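Local coordinates for DUF5618 domain-containing protein (Dyadobacter fermentans, PDB 3MFN) that is of unknown function, and folds as a predominantly helical DUF5618-domain protein found here with a second copy of itself, at residues K39-N44 / V77-D82; D82-K87 / I146-R151; D96-N101 / N111-V116. All blocks are in the same frame, centred on the assembly; numbering follows the deposited sequence.

Interaction 1. Residues K39-N44 / V77-D82; sequences KRYLNN and VLFALD
Tyr41 and Phe79 carry the whole contact between 39-44 and 77-82, and they meet only loosely. The nearest atoms are Tyr41 OH and Phe79 CD2, 4.2 Å apart, followed by the ring carbon Tyr41 CE2 at 4.4 Å from the same Phe79 CD2. The two side chains cross at about a right angle. Their ring planes are inclined by 31°, and the centroids of the Tyr41 and Phe79 rings lie 5.8 Å apart, a pairing that is oblique. Different first torsions produce the meeting: the Tyr41 ring stands beside its backbone N (chi1 -81°), whereas Phe79 holds CG anti to its own (chi1 -165°), and both CB atoms point toward the facing helix. Further out, Tyr41 also rests on Thr72 and Ser75, one to two turns earlier on the same helix as Phe79, while Phe79 covers Glu37. Elsewhere between the same helices, 34-52 and 63-85, Ala80 packs on Ala38 and Leu42 on Ala73. Only 94 Å² is buried and no hydrogen bond crosses, which implies a loose contact of two partly exposed rings, held by dispersion rather than by a directional bond.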
loop_
_atom_site.group_PDB
_atom_site.type_symbol
_atom_site.label_atom_id
_atom_site.label_comp_id
_atom_site.label_asym_id
_atom_site.label_seq_id
_atom_site.Cartn_x
_atom_site.Cartn_y
_atom_site.Cartn_z
ATOM N N LYS A 39 10.287 -10.727 -15.714
ATOM C CA LYS A 39 10.730 -11.379 -14.497
ATOM C C LYS A 39 12.161 -10.939 -14.142
ATOM O O LYS A 39 12.472 -10.909 -12.964
ATOM C CB LYS A 39 10.697 -12.902 -14.601
ATOM C CG LYS A 39 9.319 -13.448 -14.797
ATOM C CD LYS A 39 9.348 -14.911 -15.046
ATOM C CE LYS A 39 7.950 -15.455 -15.342
ATOM N NZ LYS A 39 8.035 -16.865 -15.707
ATOM N N ARG A 40 12.992 -10.605 -15.144
ATOM C CA ARG A 40 14.298 -10.061 -14.849
ATOM C C ARG A 40 14.169 -8.718 -14.118
ATOM O O ARG A 40 14.914 -8.465 -13.197
ATOM C CB ARG A 40 15.171 -9.979 -16.098
ATOM C CG ARG A 40 15.541 -11.376 -16.692
ATOM C CD ARG A 40 16.101 -12.326 -15.627
ATOM N NE ARG A 40 17.249 -11.737 -14.922
ATOM C CZ ARG A 40 18.526 -12.038 -15.148
ATOM N NH1 ARG A 40 19.464 -11.398 -14.457
ATOM N NH2 ARG A 40 18.870 -12.960 -16.056
ATOM N N TYR A 41 13.203 -7.886 -14.507
ATOM C CA TYR A 41 12.968 -6.595 -13.841
ATOM C C TYR A 41 12.531 -6.853 -12.395
ATOM O O TYR A 41 13.012 -6.205 -11.455
ATOM C CB TYR A 41 11.883 -5.768 -14.539
ATOM C CG TYR A 41 12.254 -4.967 -15.757
ATOM C CD1 TYR A 41 12.174 -3.597 -15.742
ATOM C CD2 TYR A 41 12.604 -5.576 -16.964
ATOM C CE1 TYR A 41 12.454 -2.837 -16.842
ATOM C CE2 TYR A 41 12.907 -4.786 -18.149
ATOM C CZ TYR A 41 12.825 -3.414 -18.046
ATOM O OH TYR A 41 13.057 -2.556 -19.083
ATOM N N LEU A 42 11.588 -7.766 -12.221
ATOM C CA LEU A 42 11.089 -8.079 -10.879
ATOM C C LEU A 42 12.164 -8.592 -9.954
ATOM O O LEU A 42 12.268 -8.143 -8.809
ATOM C CB LEU A 42 9.927 -9.060 -10.951
ATOM C CG LEU A 42 9.093 -9.328 -9.709
ATOM C CD1 LEU A 42 8.554 -8.036 -9.033
ATOM C CD2 LEU A 42 7.903 -10.289 -10.073
ATOM N N ASN A 43 12.970 -9.530 -10.431
ATOM C CA ASN A 43 14.046 -10.070 -9.620
ATOM C C ASN A 43 15.160 -9.114 -9.388
ATOM O O ASN A 43 15.765 -9.092 -8.272
ATOM C CB ASN A 43 14.554 -11.391 -10.213
ATOM C CG ASN A 43 13.488 -12.504 -10.067
ATOM O OD1 ASN A 43 12.823 -12.580 -9.012
ATOM N ND2 ASN A 43 13.300 -13.318 -11.099
ATOM N N ASN A 44 15.429 -8.268 -10.380
ATOM C CA ASN A 44 16.386 -7.184 -10.143
ATOM C C ASN A 44 15.901 -6.326 -9.013
ATOM O O ASN A 44 16.666 -5.958 -8.159
ATOM C CB ASN A 44 16.594 -6.286 -11.378
ATOM C CG ASN A 44 17.540 -6.871 -12.406
ATOM O OD1 ASN A 44 17.852 -6.196 -13.371
ATOM N ND2 ASN A 44 18.006 -8.085 -12.216
ATOM N N VAL A 77 6.258 -5.261 -14.879
ATOM C CA VAL A 77 4.878 -5.551 -15.123
ATOM C C VAL A 77 4.416 -4.858 -16.411
ATOM O O VAL A 77 3.761 -5.495 -17.275
ATOM C CB VAL A 77 3.984 -5.125 -13.923
ATOM C CG1 VAL A 77 2.449 -5.344 -14.251
ATOM C CG2 VAL A 77 4.423 -5.804 -12.689
ATOM N N LEU A 78 4.658 -3.561 -16.532
ATOM C CA LEU A 78 4.316 -2.853 -17.777
ATOM C C LEU A 78 4.940 -3.470 -19.029
ATOM O O LEU A 78 4.296 -3.572 -20.057
ATOM C CB LEU A 78 4.650 -1.354 -17.695
ATOM C CG LEU A 78 3.948 -0.543 -16.593
ATOM C CD1 LEU A 78 4.051 0.965 -16.821
ATOM C CD2 LEU A 78 2.413 -0.957 -16.367
ATOM N N PHE A 79 6.188 -3.939 -18.927
ATOM C CA PHE A 79 6.851 -4.584 -20.032
ATOM C C PHE A 79 6.070 -5.823 -20.541
ATOM O O PHE A 79 5.769 -5.941 -21.750
ATOM C CB PHE A 79 8.286 -4.918 -19.632
ATOM C CG PHE A 79 9.166 -5.267 -20.798
ATOM C CD1 PHE A 79 9.150 -6.545 -21.334
ATOM C CD2 PHE A 79 10.000 -4.313 -21.359
ATOM C CE1 PHE A 79 9.958 -6.863 -22.432
ATOM C CE2 PHE A 79 10.827 -4.613 -22.440
ATOM C CZ PHE A 79 10.788 -5.894 -23.002
ATOM N N ALA A 80 5.664 -6.705 -19.627
ATOM C CA ALA A 80 4.805 -7.822 -19.988
ATOM C C ALA A 80 3.508 -7.309 -20.602
ATOM O O ALA A 80 3.129 -7.775 -21.660
ATOM C CB ALA A 80 4.515 -8.753 -18.768
ATOM N N LEU A 81 2.850 -6.332 -19.963
ATOM C CA LEU A 81 1.598 -5.791 -20.499
ATOM C C LEU A 81 1.723 -5.144 -21.883
ATOM O O LEU A 81 0.852 -5.342 -22.743
ATOM C CB LEU A 81 0.903 -4.848 -19.505
ATOM C CG LEU A 81 0.452 -5.500 -18.162
ATOM C CD1 LEU A 81 -0.099 -4.488 -17.186
ATOM C CD2 LEU A 81 -0.594 -6.614 -18.384
ATOM N N ASP A 82 2.797 -4.404 -22.109
ATOM C CA ASP A 82 3.010 -3.702 -23.371
ATOM C C ASP A 82 3.182 -4.704 -24.483
ATOM O O ASP A 82 2.735 -4.471 -25.621
ATOM C CB ASP A 82 4.264 -2.827 -23.312
ATOM C CG ASP A 82 4.046 -1.576 -22.497
ATOM O OD1 ASP A 82 2.882 -1.212 -22.347
ATOM O OD2 ASP A 82 5.017 -0.966 -21.995
#

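Interaction 2. Residues D82-K87 / I146-R151; sequences DHYFGK and IDWVER
Tyr84 and Trp148 each hold CG anti to the backbone nitrogen (chi1 -179° and 177°), which swings the phenol and the indole into each other between helices 63-85 and 132-153. The closest approach is Tyr84 CE2 to Trp148 CH2, 3.6 Å, and Tyr84 CD2 stands 3.8 Å from Trp148 CZ3, so the CD2-CE2 side of the phenol meets the CZ3 and CH2 atoms of the indole. Although the planes are at 86°, the approach is oblique. Phe85 takes a different first torsion, with CG beside its backbone N, and its CZ reaches the same Trp148 CH2 at 4.1 Å, arriving at the edge of the indole, near its plane. Tyr84 CD2 in turn lies 3.7 Å above the plane of the Phe85 ring, toward its rim. This aromatic cluster sits where the C-terminal parts of two long helices of the bundle come together: Gly86, with positive phi, ends helical geometry just beyond it, and Leu102 and Gln105 cover Phe85 and Trp148. Closer to the backbone, Tyr84 CB touches Val149 CG1 at 4.0 Å, and the CA atoms of Tyr84 and Val149 are 6.6 Å apart. The phenol oxygen is held by hydrogen bonds to Gln105 OE1 and Arg152 NE, which fix the ring's outer end. A leucine in place of Tyr84 would probably leave Gln105 and Arg152 without this shared partner and Trp148 CZ3 and CH2 less fully packed. Val149 also packs on Ala80 and Leu81, one turn back along helix 63-85.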
loop_
_atom_site.group_PDB
_atom_site.type_symbol
_atom_site.label_atom_id
_atom_site.label_comp_id
_atom_site.label_asym_id
_atom_site.label_seq_id
_atom_site.Cartn_x
_atom_site.Cartn_y
_atom_site.Cartn_z
ATOM N N ASP A 82 2.797 -4.404 -22.109
ATOM C CA ASP A 82 3.010 -3.702 -23.371
ATOM C C ASP A 82 3.182 -4.704 -24.483
ATOM O O ASP A 82 2.735 -4.471 -25.621
ATOM C CB ASP A 82 4.264 -2.827 -23.312
ATOM C CG ASP A 82 4.046 -1.576 -22.497
ATOM O OD1 ASP A 82 2.882 -1.212 -22.347
ATOM O OD2 ASP A 82 5.017 -0.966 -21.995
ATOM N N HIS A 83 3.841 -5.812 -24.156
ATOM C CA HIS A 83 4.058 -6.842 -25.134
ATOM C C HIS A 83 2.757 -7.555 -25.466
ATOM O O HIS A 83 2.538 -7.885 -26.585
ATOM C CB HIS A 83 5.133 -7.872 -24.749
ATOM C CG HIS A 83 5.403 -8.860 -25.849
ATOM N ND1 HIS A 83 6.391 -8.674 -26.793
ATOM C CD2 HIS A 83 4.784 -10.018 -26.180
ATOM C CE1 HIS A 83 6.371 -9.673 -27.657
ATOM N NE2 HIS A 83 5.414 -10.511 -27.299
ATOM N N TYR A 84 1.865 -7.747 -24.496
ATOM C CA TYR A 84 0.594 -8.436 -24.762
ATOM C C TYR A 84 -0.438 -7.550 -25.509
ATOM O O TYR A 84 -1.123 -8.006 -26.437
ATOM C CB TYR A 84 -0.001 -8.935 -23.441
ATOM C CG TYR A 84 -1.313 -9.688 -23.571
ATOM C CD1 TYR A 84 -1.415 -10.781 -24.398
ATOM C CD2 TYR A 84 -2.435 -9.327 -22.837
ATOM C CE1 TYR A 84 -2.650 -11.503 -24.538
ATOM C CE2 TYR A 84 -3.661 -10.035 -22.960
ATOM C CZ TYR A 84 -3.751 -11.114 -23.816
ATOM O OH TYR A 84 -4.928 -11.810 -23.946
ATOM N N PHE A 85 -0.577 -6.296 -25.066
ATOM C CA PHE A 85 -1.634 -5.402 -25.561
ATOM C C PHE A 85 -1.168 -4.575 -26.772
ATOM O O PHE A 85 -1.974 -3.986 -27.513
ATOM C CB PHE A 85 -2.098 -4.457 -24.440
ATOM C CG PHE A 85 -2.913 -5.131 -23.352
ATOM C CD1 PHE A 85 -4.024 -5.879 -23.654
ATOM C CD2 PHE A 85 -2.595 -4.947 -22.036
ATOM C CE1 PHE A 85 -4.771 -6.458 -22.661
ATOM C CE2 PHE A 85 -3.333 -5.504 -21.059
ATOM C CZ PHE A 85 -4.408 -6.280 -21.366
ATOM N N GLY A 86 0.140 -4.529 -26.957
ATOM C CA GLY A 86 0.736 -3.798 -28.049
ATOM C C GLY A 86 0.695 -2.300 -27.810
ATOM O O GLY A 86 1.031 -1.803 -26.710
ATOM N N LYS A 87 0.251 -1.578 -28.831
ATOM C CA LYS A 87 0.559 -0.159 -28.882
ATOM C C LYS A 87 -0.691 0.687 -28.850
ATOM O O LYS A 87 -1.754 0.253 -29.280
ATOM C CB LYS A 87 1.424 0.132 -30.108
ATOM C CG LYS A 87 2.825 -0.540 -30.004
ATOM C CD LYS A 87 3.984 0.412 -30.355
ATOM C CE LYS A 87 5.352 -0.114 -29.836
ATOM N NZ LYS A 87 5.862 0.499 -28.573
ATOM N N ILE A 146 2.258 -11.021 -14.400
ATOM C CA ILE A 146 3.179 -11.512 -15.434
ATOM C C ILE A 146 2.772 -12.925 -15.860
ATOM O O ILE A 146 2.801 -13.229 -17.048
ATOM C CB ILE A 146 4.627 -11.457 -14.991
ATOM C CG1 ILE A 146 5.032 -9.992 -14.813
ATOM C CG2 ILE A 146 5.475 -12.222 -16.031
ATOM C CD1 ILE A 146 6.309 -9.689 -14.056
ATOM N N ASP A 147 2.363 -13.767 -14.918
ATOM C CA ASP A 147 1.940 -15.124 -15.258
ATOM C C ASP A 147 0.661 -15.091 -16.068
ATOM O O ASP A 147 0.481 -15.896 -16.976
ATOM C CB ASP A 147 1.668 -15.969 -14.014
ATOM C CG ASP A 147 2.914 -16.287 -13.213
ATOM O OD1 ASP A 147 4.088 -16.035 -13.648
ATOM O OD2 ASP A 147 2.706 -16.808 -12.094
ATOM N N TRP A 148 -0.238 -14.167 -15.753
ATOM C CA TRP A 148 -1.469 -14.044 -16.532
ATOM C C TRP A 148 -1.139 -13.765 -18.014
ATOM O O TRP A 148 -1.688 -14.403 -18.931
ATOM C CB TRP A 148 -2.339 -12.929 -15.939
ATOM C CG TRP A 148 -3.584 -12.670 -16.696
ATOM C CD1 TRP A 148 -4.774 -13.325 -16.566
ATOM C CD2 TRP A 148 -3.798 -11.653 -17.686
ATOM N NE1 TRP A 148 -5.721 -12.766 -17.406
ATOM C CE2 TRP A 148 -5.146 -11.741 -18.097
ATOM C CE3 TRP A 148 -2.995 -10.637 -18.231
ATOM C CZ2 TRP A 148 -5.691 -10.904 -19.072
ATOM C CZ3 TRP A 148 -3.549 -9.792 -19.206
ATOM C CH2 TRP A 148 -4.887 -9.944 -19.617
ATOM N N VAL A 149 -0.233 -12.830 -18.252
ATOM C CA VAL A 149 0.271 -12.537 -19.603
ATOM C C VAL A 149 0.868 -13.765 -20.270
ATOM O O VAL A 149 0.421 -14.159 -21.355
ATOM C CB VAL A 149 1.306 -11.387 -19.587
ATOM C CG1 VAL A 149 2.025 -11.268 -20.915
ATOM C CG2 VAL A 149 0.598 -10.037 -19.217
ATOM N N GLU A 150 1.845 -14.406 -19.617
ATOM C CA GLU A 150 2.467 -15.613 -20.169
ATOM C C GLU A 150 1.373 -16.582 -20.625
ATOM O O GLU A 150 1.379 -17.088 -21.740
ATOM C CB GLU A 150 3.357 -16.310 -19.128
ATOM C CG GLU A 150 4.116 -17.534 -19.716
ATOM C CD GLU A 150 4.944 -18.336 -18.704
ATOM O OE1 GLU A 150 4.571 -18.362 -17.528
ATOM O OE2 GLU A 150 5.950 -18.987 -19.114
ATOM N N ARG A 151 0.431 -16.799 -19.725
ATOM C CA ARG A 151 -0.606 -17.772 -19.874
ATOM C C ARG A 151 -1.674 -17.416 -20.908
ATOM O O ARG A 151 -2.332 -18.323 -21.400
ATOM C CB ARG A 151 -1.246 -17.940 -18.517
ATOM C CG ARG A 151 -2.244 -19.036 -18.414
ATOM C CD ARG A 151 -2.590 -19.208 -16.945
ATOM N NE ARG A 151 -3.655 -18.283 -16.569
ATOM C CZ ARG A 151 -3.618 -17.395 -15.576
ATOM N NH1 ARG A 151 -4.701 -16.648 -15.369
ATOM N NH2 ARG A 151 -2.554 -17.268 -14.781
#

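Interaction 3. Residues D96-N101 / N111-V116; sequences DWYKSN and NTFVSV
The Phe113 ring is met at its edge by Lys99 CG, near the ring plane and 4.1 Å from Phe113 CE2, while Tyr98 CB approaches obliquely, 3.6 Å from Phe113 CZ. On the partner helix, Trp97 CE3 lies 3.7 Å above the centre of one face of the Tyr98 ring, and Tyr98 CE1 lies in plane at the edge of Trp97. Asn101 ND2 sits 3.1 Å over the centre of a Trp97 face; it also donates to Trp97 O, from above the carbonyl plane, while Asn101 N reaches that oxygen from the opposite face. The Tyr98 and Phe113 planes are inclined by 38°. With CG beside its backbone N (chi1 -62°), Tyr98 offers CB to Phe113 and carries its phenol away, to a hydrogen bond with Asp82; an acetate ion, probably from the crystallisation liquor, is bound about 3 Å from this side chain. Lys99, bent at chi3, lays CE 4.2 Å from Val114 CG2. Val129 of the second subunit also packs on Val114. The axes of segments 96-101 and 111-116 approach to 10.2 Å with N-to-C directions at 162°, so the helices carrying them, 95-103 and 107-126, form an antiparallel helical hairpin.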
loop_
_atom_site.group_PDB
_atom_site.type_symbol
_atom_site.label_atom_id
_atom_site.label_comp_id
_atom_site.label_asym_id
_atom_site.label_seq_id
_atom_site.Cartn_x
_atom_site.Cartn_y
_atom_site.Cartn_z
ATOM N N ASP A 96 -4.363 4.613 -16.981
ATOM C CA ASP A 96 -5.720 4.404 -17.517
ATOM C C ASP A 96 -5.728 3.510 -18.775
ATOM O O ASP A 96 -6.643 2.742 -18.963
ATOM C CB ASP A 96 -6.425 5.760 -17.779
ATOM C CG ASP A 96 -6.629 6.538 -16.477
ATOM O OD1 ASP A 96 -7.066 5.912 -15.486
ATOM O OD2 ASP A 96 -6.301 7.738 -16.426
ATOM N N TRP A 97 -4.684 3.581 -19.597
ATOM C CA TRP A 97 -4.588 2.707 -20.728
ATOM C C TRP A 97 -4.491 1.249 -20.279
ATOM O O TRP A 97 -5.167 0.370 -20.835
ATOM C CB TRP A 97 -3.417 3.104 -21.592
ATOM C CG TRP A 97 -3.407 2.412 -22.858
ATOM C CD1 TRP A 97 -4.168 2.720 -23.985
ATOM C CD2 TRP A 97 -2.662 1.258 -23.185
ATOM N NE1 TRP A 97 -3.918 1.835 -24.964
ATOM C CE2 TRP A 97 -2.994 0.921 -24.516
ATOM C CE3 TRP A 97 -1.752 0.454 -22.481
ATOM C CZ2 TRP A 97 -2.416 -0.152 -25.182
ATOM C CZ3 TRP A 97 -1.205 -0.630 -23.134
ATOM C CH2 TRP A 97 -1.553 -0.926 -24.482
ATOM N N TYR A 98 -3.716 0.957 -19.252
ATOM C CA TYR A 98 -3.590 -0.450 -18.800
ATOM C C TYR A 98 -4.884 -0.894 -18.169
ATOM O O TYR A 98 -5.356 -2.008 -18.433
ATOM C CB TYR A 98 -2.409 -0.652 -17.828
ATOM C CG TYR A 98 -1.102 -0.312 -18.504
ATOM C CD1 TYR A 98 -0.476 -1.231 -19.273
ATOM C CD2 TYR A 98 -0.547 0.930 -18.407
ATOM C CE1 TYR A 98 0.691 -0.946 -19.908
ATOM C CE2 TYR A 98 0.625 1.233 -19.053
ATOM C CZ TYR A 98 1.243 0.284 -19.783
ATOM O OH TYR A 98 2.423 0.526 -20.481
ATOM N N LYS A 99 -5.508 -0.023 -17.398
ATOM C CA LYS A 99 -6.782 -0.427 -16.712
ATOM C C LYS A 99 -7.935 -0.715 -17.691
ATOM O O LYS A 99 -8.702 -1.691 -17.541
ATOM C CB LYS A 99 -7.203 0.670 -15.737
ATOM C CG LYS A 99 -6.245 0.758 -14.481
ATOM C CD LYS A 99 -6.440 2.045 -13.633
ATOM C CE LYS A 99 -7.821 2.161 -13.020
ATOM N NZ LYS A 99 -8.167 3.526 -12.465
ATOM N N SER A 100 -8.097 0.145 -18.680
ATOM C CA SER A 100 -9.230 -0.036 -19.586
ATOM C C SER A 100 -8.970 -1.290 -20.452
ATOM O O SER A 100 -9.895 -2.069 -20.679
ATOM C CB SER A 100 -9.509 1.252 -20.372
ATOM O OG SER A 100 -8.668 1.372 -21.492
ATOM N N ASN A 101 -7.699 -1.568 -20.814
ATOM C CA ASN A 101 -7.372 -2.829 -21.501
ATOM C C ASN A 101 -7.643 -4.070 -20.626
ATOM O O ASN A 101 -8.136 -5.091 -21.110
ATOM C CB ASN A 101 -5.930 -2.846 -22.082
ATOM C CG ASN A 101 -5.850 -2.255 -23.477
ATOM O OD1 ASN A 101 -6.466 -2.760 -24.397
ATOM N ND2 ASN A 101 -5.123 -1.192 -23.637
ATOM N N ASN A 111 -8.203 -5.711 -10.690
ATOM C CA ASN A 111 -7.996 -5.323 -9.303
ATOM C C ASN A 111 -6.566 -5.616 -8.893
ATOM O O ASN A 111 -5.958 -4.818 -8.205
ATOM C CB ASN A 111 -8.955 -6.047 -8.347
ATOM C CG ASN A 111 -10.392 -5.564 -8.467
ATOM O OD1 ASN A 111 -10.645 -4.476 -8.918
ATOM N ND2 ASN A 111 -11.322 -6.398 -8.075
ATOM N N THR A 112 -6.039 -6.768 -9.326
ATOM C CA THR A 112 -4.673 -7.134 -9.045
ATOM C C THR A 112 -3.698 -6.069 -9.580
ATOM O O THR A 112 -2.743 -5.676 -8.877
ATOM C CB THR A 112 -4.328 -8.562 -9.620
ATOM O OG1 THR A 112 -5.193 -9.531 -9.036
ATOM C CG2 THR A 112 -2.859 -8.987 -9.386
ATOM N N PHE A 113 -3.905 -5.629 -10.824
ATOM C CA PHE A 113 -3.039 -4.628 -11.392
ATOM C C PHE A 113 -3.156 -3.302 -10.634
ATOM O O PHE A 113 -2.135 -2.588 -10.453
ATOM C CB PHE A 113 -3.374 -4.389 -12.914
ATOM C CG PHE A 113 -2.628 -3.255 -13.502
ATOM C CD1 PHE A 113 -1.266 -3.381 -13.778
ATOM C CD2 PHE A 113 -3.218 -2.042 -13.677
ATOM C CE1 PHE A 113 -0.574 -2.340 -14.274
ATOM C CE2 PHE A 113 -2.506 -0.988 -14.170
ATOM C CZ PHE A 113 -1.193 -1.124 -14.456
ATOM N N VAL A 114 -4.360 -2.936 -10.203
ATOM C CA VAL A 114 -4.535 -1.637 -9.514
ATOM C C VAL A 114 -3.708 -1.634 -8.203
ATOM O O VAL A 114 -3.067 -0.611 -7.817
ATOM C CB VAL A 114 -6.047 -1.308 -9.260
ATOM C CG1 VAL A 114 -6.218 0.012 -8.390
ATOM C CG2 VAL A 114 -6.778 -1.111 -10.610
ATOM N N SER A 115 -3.712 -2.777 -7.541
ATOM C CA SER A 115 -2.964 -2.971 -6.338
ATOM C C SER A 115 -1.467 -2.893 -6.627
ATOM O O SER A 115 -0.750 -2.217 -5.897
ATOM C CB SER A 115 -3.357 -4.300 -5.690
ATOM O OG SER A 115 -2.965 -4.348 -4.349
ATOM N N VAL A 116 -0.998 -3.571 -7.689
ATOM C CA VAL A 116 0.374 -3.345 -8.158
ATOM C C VAL A 116 0.735 -1.877 -8.370
ATOM O O VAL A 116 1.792 -1.399 -7.897
ATOM C CB VAL A 116 0.607 -4.114 -9.426
ATOM C CG1 VAL A 116 1.926 -3.707 -10.084
ATOM C CG2 VAL A 116 0.567 -5.598 -9.154
#

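In the fold
From the N terminus, helix 34-52 leads through the small two-stranded hairpin at 55-60 into helix 63-85, and interaction 1 closes that loop of 32 intervening residues. Interaction 2 starts where interaction 1 stops, sharing Asp82, and spans 58 residues to bring helix 132-153 against the end of helix 63-85. Interaction 3 falls wholly within this longer span, with nine residues between its segments, mostly helical, around the short 104-106 connection; none of the three cross. Helix 63-85 is common to the first two and also touches the third: Leu78 CD2 packs 3.8 Å from Tyr98 CZ, and Leu81 CD1 packs 3.6 Å from Phe113 CE1.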